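Local coordinates for protein luciferase-like enzymeAMP-CoA-ligase (Zophobas atratus, PDB 4W8O) that probably activates carboxylic acids by adenylation, as an AMP-CoA-ligase of the ANL family that resembles beetle luciferases, at residues L341-V352 with D412-I420. Residues are numbered along the deposited sequence; the frame is centred on the assembly and turned at random.
Sequences LIDTKVGSCGKV and DDDGCVYVI
A pairing that fits a beta bulge, Cys349 and Gly350 facing the single residue Val417, ties the loop leading into strand 351-352 to strand 417-422, an edge strand of a five-stranded antiparallel sheet. Two nearly straight backbone bonds join the two segments, Cys349 N to Val417 O at 2.7 Å and Val417 N to Gly350 O at 2.9 Å. CB of Ser348 sits over one face of the Tyr418 ring, 3.7 Å from its centroid, a CH-pi contact offset toward the rim. Ser348 OG lies between its backbone N and carbonyl carbon (chi1 72°), where it donates to Lys345 O at 3.2 Å and accepts the Gly350 N-H in an ST turn. The bent chain of Lys345 crosses the tyrosine at about a right angle, its CG 3.4 Å from Tyr418 OH, and lays CD against Cys416 SG. Its ammonium group reaches the carboxylates of Asp412 and Asp414 in a salt-bridge network, though its modelled position is doubtful. An alanine in place of Tyr418 would probably leave Ser348 CB without its ring face and Lys345 CG without the hydroxyl, opening a gap beside Ser348. A water bridges Val352 N and Gly415 O. Two-against-one pairing of this kind is characteristic of antiparallel beta bulges, here between edges of two sheets.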
loop_
_atom_site.group_PDB
_atom_site.type_symbol
_atom_site.label_atom_id
_atom_site.label_comp_id
_atom_site.label_asym_id
_atom_site.label_seq_id
_atom_site.Cartn_x
_atom_site.Cartn_y
_atom_site.Cartn_z
ATOM N N LEU A 341 9.830 -1.382 -24.765
ATOM C CA LEU A 341 10.398 -0.201 -24.094
ATOM C C LEU A 341 11.097 -0.540 -22.773
ATOM O O LEU A 341 12.010 0.171 -22.347
ATOM C CB LEU A 341 9.321 0.860 -23.834
ATOM C CG LEU A 341 8.506 1.373 -25.027
ATOM C CD1 LEU A 341 7.751 2.638 -24.638
ATOM C CD2 LEU A 341 9.388 1.619 -26.241
ATOM N N ILE A 342 10.671 -1.627 -22.135
ATOM C CA ILE A 342 11.260 -2.074 -20.874
ATOM C C ILE A 342 12.755 -2.428 -21.019
ATOM O O ILE A 342 13.505 -2.367 -20.039
ATOM C CB ILE A 342 10.427 -3.236 -20.276
ATOM C CG1 ILE A 342 9.091 -2.687 -19.756
ATOM C CG2 ILE A 342 11.164 -3.938 -19.143
ATOM C CD1 ILE A 342 8.001 -3.724 -19.595
ATOM N N ASP A 343 13.185 -2.757 -22.239
ATOM C CA ASP A 343 14.599 -3.053 -22.525
ATOM C C ASP A 343 15.315 -1.911 -23.261
ATOM O O ASP A 343 16.370 -2.129 -23.853
ATOM C CB ASP A 343 14.704 -4.326 -23.368
ATOM C CG ASP A 343 13.684 -5.372 -22.974
ATOM O OD1 ASP A 343 13.664 -5.773 -21.792
ATOM O OD2 ASP A 343 12.897 -5.789 -23.849
ATOM N N THR A 344 14.760 -0.702 -23.207
ATOM C CA THR A 344 15.252 0.417 -24.015
ATOM C C THR A 344 15.339 1.723 -23.234
ATOM O O THR A 344 16.405 2.337 -23.165
ATOM C CB THR A 344 14.337 0.662 -25.240
ATOM O OG1 THR A 344 14.190 -0.552 -25.988
ATOM C CG2 THR A 344 14.908 1.756 -26.150
ATOM N N LYS A 345 14.215 2.138 -22.654
ATOM C CA LYS A 345 14.052 3.495 -22.132
ATOM C C LYS A 345 14.284 3.593 -20.617
ATOM O O LYS A 345 13.378 3.936 -19.850
ATOM C CB LYS A 345 12.654 4.015 -22.518
ATOM C CG LYS A 345 12.608 5.496 -22.861
ATOM C CD LYS A 345 11.661 5.778 -24.019
ATOM C CE LYS A 345 12.384 6.493 -25.147
ATOM N NZ LYS A 345 11.466 6.845 -26.260
ATOM N N VAL A 346 15.512 3.297 -20.194
ATOM C CA VAL A 346 15.927 3.504 -18.802
ATOM C C VAL A 346 16.510 4.932 -18.764
ATOM O O VAL A 346 16.989 5.396 -19.792
ATOM C CB VAL A 346 16.976 2.448 -18.368
ATOM C CG1 VAL A 346 17.199 2.469 -16.861
ATOM C CG2 VAL A 346 16.554 1.050 -18.815
ATOM N N GLY A 347 16.444 5.665 -17.647
ATOM C CA GLY A 347 15.734 5.292 -16.429
ATOM C C GLY A 347 14.524 6.183 -16.242
ATOM O O GLY A 347 14.589 7.208 -15.565
ATOM N N SER A 348 13.426 5.789 -16.872
ATOM C CA SER A 348 12.150 6.485 -16.730
ATOM C C SER A 348 11.326 5.785 -15.652
ATOM O O SER A 348 11.684 4.702 -15.208
ATOM C CB SER A 348 11.390 6.459 -18.058
ATOM O OG SER A 348 10.883 5.163 -18.330
ATOM N N CYS A 349 10.224 6.415 -15.256
ATOM C CA CYS A 349 9.256 5.840 -14.315
ATOM C C CYS A 349 8.146 5.058 -15.032
ATOM O O CYS A 349 7.166 4.647 -14.404
ATOM C CB CYS A 349 8.613 6.955 -13.493
ATOM S SG CYS A 349 9.784 7.903 -12.509
ATOM N N GLY A 350 8.300 4.856 -16.339
ATOM C CA GLY A 350 7.313 4.147 -17.140
ATOM C C GLY A 350 6.349 5.124 -17.777
ATOM O O GLY A 350 6.647 6.312 -17.915
ATOM N N LYS A 351 5.185 4.609 -18.157
ATOM C CA LYS A 351 4.116 5.414 -18.733
ATOM C C LYS A 351 2.950 5.505 -17.755
ATOM O O LYS A 351 2.811 4.655 -16.873
ATOM C CB LYS A 351 3.648 4.788 -20.044
ATOM C CG LYS A 351 4.775 4.537 -21.042
ATOM C CD LYS A 351 4.266 3.923 -22.331
ATOM C CE LYS A 351 3.356 4.877 -23.084
ATOM N NZ LYS A 351 3.137 4.420 -24.482
ATOM N N VAL A 352 2.108 6.520 -17.948
ATOM C CA VAL A 352 0.982 6.812 -17.050
ATOM C C VAL A 352 0.083 5.594 -16.854
ATOM O O VAL A 352 -0.155 4.834 -17.785
ATOM C CB VAL A 352 0.133 7.996 -17.559
ATOM C CG1 VAL A 352 -1.031 8.268 -16.620
ATOM C CG2 VAL A 352 0.987 9.254 -17.681
ATOM N N ASP A 412 8.727 12.062 -22.362
ATOM C CA ASP A 412 9.248 11.819 -23.714
ATOM C C ASP A 412 8.266 12.152 -24.825
ATOM O O ASP A 412 7.098 12.402 -24.576
ATOM C CB ASP A 412 9.584 10.325 -23.876
ATOM C CG ASP A 412 10.959 9.991 -23.430
ATOM O OD1 ASP A 412 11.691 10.922 -23.064
ATOM O OD2 ASP A 412 11.316 8.799 -23.444
ATOM N N ASP A 413 8.761 12.102 -26.061
ATOM C CA ASP A 413 7.904 12.055 -27.249
ATOM C C ASP A 413 7.037 10.794 -27.234
ATOM O O ASP A 413 5.907 10.823 -27.700
ATOM C CB ASP A 413 8.750 12.081 -28.535
ATOM C CG ASP A 413 9.359 13.447 -28.817
ATOM O OD1 ASP A 413 8.807 14.473 -28.365
ATOM O OD2 ASP A 413 10.391 13.496 -29.514
ATOM N N ASP A 414 7.575 9.695 -26.698
ATOM C CA ASP A 414 6.808 8.455 -26.476
ATOM C C ASP A 414 6.031 8.400 -25.150
ATOM O O ASP A 414 5.518 7.346 -24.776
ATOM C CB ASP A 414 7.745 7.248 -26.549
ATOM C CG ASP A 414 8.479 7.168 -27.864
ATOM O OD1 ASP A 414 7.858 7.457 -28.904
ATOM O OD2 ASP A 414 9.679 6.825 -27.860
ATOM N N GLY A 415 5.946 9.519 -24.437
ATOM C CA GLY A 415 5.153 9.590 -23.212
ATOM C C GLY A 415 5.745 8.923 -21.974
ATOM O O GLY A 415 5.051 8.777 -20.961
ATOM N N CYS A 416 7.008 8.499 -22.045
ATOM C CA CYS A 416 7.721 7.997 -20.863
ATOM C C CYS A 416 7.995 9.130 -19.869
ATOM O O CYS A 416 8.406 10.220 -20.266
ATOM C CB CYS A 416 9.027 7.323 -21.273
ATOM S SG CYS A 416 8.767 5.764 -22.141
ATOM N N VAL A 417 7.756 8.863 -18.584
ATOM C CA VAL A 417 7.840 9.883 -17.541
ATOM C C VAL A 417 9.191 9.830 -16.807
ATOM O O VAL A 417 9.735 8.752 -16.561
ATOM C CB VAL A 417 6.686 9.709 -16.528
ATOM C CG1 VAL A 417 6.758 10.759 -15.427
ATOM C CG2 VAL A 417 5.338 9.775 -17.241
ATOM N N TYR A 418 9.717 11.004 -16.461
ATOM C CA TYR A 418 10.981 11.124 -15.721
ATOM C C TYR A 418 10.795 12.113 -14.583
ATOM O O TYR A 418 10.413 13.261 -14.814
ATOM C CB TYR A 418 12.107 11.624 -16.634
ATOM C CG TYR A 418 12.476 10.665 -17.740
ATOM C CD1 TYR A 418 11.780 10.661 -18.946
ATOM C CD2 TYR A 418 13.527 9.762 -17.583
ATOM C CE1 TYR A 418 12.116 9.778 -19.959
ATOM C CE2 TYR A 418 13.869 8.879 -18.590
ATOM C CZ TYR A 418 13.161 8.891 -19.776
ATOM O OH TYR A 418 13.496 8.005 -20.773
ATOM N N VAL A 419 11.056 11.658 -13.360
ATOM C CA VAL A 419 11.000 12.508 -12.171
ATOM C C VAL A 419 12.430 12.842 -11.803
ATOM O O VAL A 419 13.274 11.949 -11.730
ATOM C CB VAL A 419 10.314 11.788 -10.987
ATOM C CG1 VAL A 419 10.301 12.675 -9.744
ATOM C CG2 VAL A 419 8.901 11.366 -11.367
ATOM N N ILE A 420 12.711 14.120 -11.580
ATOM C CA ILE A 420 14.090 14.542 -11.346
ATOM C C ILE A 420 14.357 15.099 -9.945
ATOM O O ILE A 420 15.428 14.858 -9.395
ATOM C CB ILE A 420 14.602 15.487 -12.469
ATOM C CG1 ILE A 420 13.833 16.810 -12.511
ATOM C CG2 ILE A 420 14.496 14.792 -13.822
ATOM C CD1 ILE A 420 14.233 17.719 -13.664
HETATM O O HOH W 1 2.447 8.047 -20.512
#